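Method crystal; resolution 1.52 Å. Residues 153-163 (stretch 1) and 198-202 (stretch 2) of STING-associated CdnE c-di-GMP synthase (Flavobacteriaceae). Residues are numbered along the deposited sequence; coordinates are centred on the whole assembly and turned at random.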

# COMPACT_ATOMS: atom_id res chain seq x y z
N ASN A 153 24.34 -16.09 -13.70
CA ASN A 153 23.43 -16.95 -12.95
C ASN A 153 22.54 -16.05 -12.10
O ASN A 153 23.02 -15.42 -11.16
CB ASN A 153 24.23 -17.94 -12.09
CG ASN A 153 23.36 -19.02 -11.44
OD1 ASN A 153 22.48 -18.71 -10.64
ND2 ASN A 153 23.64 -20.29 -11.76
N GLN A 154 21.24 -16.00 -12.42
CA GLN A 154 20.29 -15.12 -11.74
C GLN A 154 20.26 -15.36 -10.22
O GLN A 154 20.31 -14.41 -9.43
CB GLN A 154 18.89 -15.32 -12.33
CG GLN A 154 17.77 -14.65 -11.56
CD GLN A 154 17.73 -13.15 -11.77
OE1 GLN A 154 17.02 -12.66 -12.67
NE2 GLN A 154 18.50 -12.40 -10.95
N ILE A 155 20.10 -16.62 -9.81
CA ILE A 155 20.00 -16.91 -8.38
C ILE A 155 21.32 -16.62 -7.68
O ILE A 155 21.35 -16.11 -6.54
CB ILE A 155 19.56 -18.37 -8.16
CG1 ILE A 155 18.07 -18.49 -8.43
CG2 ILE A 155 19.82 -18.81 -6.71
CD1 ILE A 155 17.23 -17.76 -7.34
N ASP A 156 22.44 -16.96 -8.33
CA ASP A 156 23.74 -16.68 -7.74
C ASP A 156 23.95 -15.19 -7.57
O ASP A 156 24.55 -14.75 -6.58
CB ASP A 156 24.85 -17.27 -8.60
CG ASP A 156 25.07 -18.75 -8.33
OD1 ASP A 156 24.79 -19.19 -7.18
OD2 ASP A 156 25.51 -19.47 -9.25
N ASP A 157 23.48 -14.38 -8.52
CA ASP A 157 23.58 -12.92 -8.38
C ASP A 157 22.75 -12.41 -7.22
O ASP A 157 23.15 -11.46 -6.56
CB ASP A 157 23.15 -12.24 -9.66
CG ASP A 157 24.21 -12.33 -10.75
OD1 ASP A 157 25.38 -12.68 -10.44
OD2 ASP A 157 23.85 -12.00 -11.89
N LEU A 158 21.55 -12.97 -7.02
CA LEU A 158 20.73 -12.56 -5.87
C LEU A 158 21.42 -12.90 -4.56
O LEU A 158 21.47 -12.07 -3.64
CB LEU A 158 19.35 -13.21 -5.95
CG LEU A 158 18.47 -12.59 -7.05
CD1 LEU A 158 17.29 -13.46 -7.40
CD2 LEU A 158 17.99 -11.17 -6.65
N LYS A 159 21.92 -14.15 -4.43
CA LYS A 159 22.66 -14.51 -3.22
C LYS A 159 23.85 -13.59 -3.01
O LYS A 159 24.08 -13.10 -1.90
CB LYS A 159 23.09 -15.98 -3.34
CG LYS A 159 23.80 -16.46 -2.10
CD LYS A 159 24.07 -17.95 -2.24
CE LYS A 159 24.81 -18.42 -0.99
NZ LYS A 159 25.33 -19.83 -1.12
N TYR A 160 24.59 -13.29 -4.07
CA TYR A 160 25.72 -12.38 -3.98
C TYR A 160 25.31 -11.01 -3.49
O TYR A 160 25.95 -10.44 -2.59
CB TYR A 160 26.36 -12.30 -5.37
CG TYR A 160 27.43 -11.28 -5.50
CD1 TYR A 160 28.60 -11.35 -4.75
CD2 TYR A 160 27.28 -10.24 -6.41
CE1 TYR A 160 29.57 -10.40 -4.90
CE2 TYR A 160 28.25 -9.29 -6.57
CZ TYR A 160 29.39 -9.36 -5.82
OH TYR A 160 30.36 -8.41 -5.99
N VAL A 161 24.26 -10.43 -4.11
CA VAL A 161 23.83 -9.09 -3.68
C VAL A 161 23.34 -9.12 -2.24
O VAL A 161 23.68 -8.23 -1.43
CB VAL A 161 22.76 -8.57 -4.65
CG1 VAL A 161 22.07 -7.34 -4.06
CG2 VAL A 161 23.40 -8.20 -5.98
N ARG A 162 22.60 -10.17 -1.84
CA ARG A 162 22.19 -10.26 -0.44
C ARG A 162 23.38 -10.29 0.52
O ARG A 162 23.40 -9.56 1.51
CB ARG A 162 21.31 -11.50 -0.24
CG ARG A 162 21.03 -11.89 1.26
CD ARG A 162 20.19 -10.83 1.97
NE ARG A 162 20.20 -11.09 3.43
CZ ARG A 162 19.13 -11.35 4.20
NH1 ARG A 162 17.91 -11.36 3.67
NH2 ARG A 162 19.30 -11.54 5.49
N LEU A 163 24.36 -11.13 0.24
CA LEU A 163 25.49 -11.26 1.17
C LEU A 163 26.39 -10.03 1.13
O LEU A 163 26.88 -9.58 2.19
CB LEU A 163 26.31 -12.55 0.88
CG LEU A 163 25.50 -13.84 1.08
CD1 LEU A 163 26.35 -15.03 0.69
CD2 LEU A 163 25.08 -13.98 2.53
N VAL A 198 15.16 -5.13 0.92
CA VAL A 198 14.65 -6.29 0.19
C VAL A 198 15.48 -6.45 -1.07
O VAL A 198 15.77 -5.46 -1.75
CB VAL A 198 13.17 -6.02 -0.14
CG1 VAL A 198 12.54 -7.17 -0.87
CG2 VAL A 198 12.43 -5.76 1.20
N THR A 199 15.86 -7.70 -1.38
CA THR A 199 16.62 -8.04 -2.58
C THR A 199 15.74 -8.90 -3.47
O THR A 199 15.16 -9.88 -3.00
CB THR A 199 17.90 -8.77 -2.20
OG1 THR A 199 18.63 -7.98 -1.24
CG2 THR A 199 18.77 -9.10 -3.41
N ALA A 200 15.63 -8.52 -4.74
CA ALA A 200 14.69 -9.15 -5.64
C ALA A 200 15.21 -9.12 -7.06
O ALA A 200 16.19 -8.45 -7.38
CB ALA A 200 13.36 -8.39 -5.58
N THR A 201 14.55 -9.87 -7.94
CA THR A 201 14.73 -9.67 -9.37
C THR A 201 13.41 -9.22 -9.99
O THR A 201 12.35 -9.31 -9.35
CB THR A 201 15.25 -10.97 -10.00
OG1 THR A 201 15.63 -10.71 -11.37
CG2 THR A 201 14.19 -12.05 -9.96
N TYR A 202 13.45 -8.71 -11.21
CA TYR A 202 12.21 -8.31 -11.87
C TYR A 202 11.46 -9.50 -12.45
O TYR A 202 12.03 -10.51 -12.85
CB TYR A 202 12.48 -7.35 -13.04
CG TYR A 202 12.87 -5.97 -12.66
CD1 TYR A 202 11.99 -5.17 -11.97
CD2 TYR A 202 14.15 -5.49 -13.00
CE1 TYR A 202 12.32 -3.84 -11.63
CE2 TYR A 202 14.51 -4.19 -12.66
CZ TYR A 202 13.60 -3.38 -11.99
OH TYR A 202 13.89 -2.06 -11.64

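A helix laid against a β-strand illustrates a general rule of α/β packing: the strand offers every second side chain to the helix, and the helix answers with residues spaced three or four apart. The contact between residues 153-163 and 198-202 of this CdnE c-di-GMP synthase is a compact example. The helix and strand run nearly antiparallel, at 157° between their N-to-C directions, and their axes approach to 8.6 Å. The alternation of the strand is plain: the CA-to-CB bonds of Thr-199 and Thr-201 point toward the helix, whereas those of Val-198, Ala-200 and Tyr-202 point away. On the helix, the matching surface comes from Gln-154, Leu-158, Val-161 and Arg-162, the recurrence expected of one face of an α-helix.

Thr-199 contributes the largest covered area, and its closest contacts with the helix are made by its methyl group, CG2. With chi1 in the m well, its CG2 lies 3.8 Å from CG1 of Val-161 and 3.9 Å from CD2 of Leu-158, so a single methyl touches side chains from successive positions on the helical face. The same CG2 also comes within 4.3 Å of the backbone N of Arg-162, where the backbones draw close: the CA atoms of Arg-162 and Thr-199 are 6.4 Å apart. The hydroxyl of Thr-199 finds its hydrogen bond elsewhere in the structure. Threonine thus serves here as a small hydrophobic residue toward the helix without leaving its polar atom unsatisfied.

Leu-158 is the chief helical counterpart. Its CA-to-CB bond points sideways, yet the m,t rotamer brings the end of the side chain nearer to the strand. Besides meeting Thr-199, CD2 packs 3.3 Å from the carbonyl O of Ala-200 and 3.9 Å from the backbone N of Thr-201, while CD1 lies 4.1 Å from CB of Thr-201. The leucine therefore spans consecutive strand residues, and it reaches Ala-200 through the backbone, since the alanine methyl is directed away. These are van der Waals contacts, in which fit rather than bond direction matters.

Thr-201 shows how the same residue type can play a different part two positions along. Its chi1 is t, and its OG1 donates a hydrogen bond to OE1 of Gln-154 at 2.7 Å, the one hydrogen bond between the two stretches. The amide nitrogen NE2 of Gln-154 is also near, 3.4 Å from OG1 of Thr-201, but the angle is poor and the pair is not hydrogen-bonded. Proximity alone is an unreliable guide to bonding.

Gln-154 occupies the first helical turn, which is itself capped: OD1 of Asn-153 accepts from the backbone N of Asp-156 at 2.9 Å. Asn-153 does not touch the strand, so the cap belongs to the helix alone. Altogether 272 Å² is buried, counting both sides, and the general lesson lies in the alternation of the strand and the packing it permits: side-chain packing, partly against the strand backbone, accompanies a single hydrogen bond at the Gln-154 end.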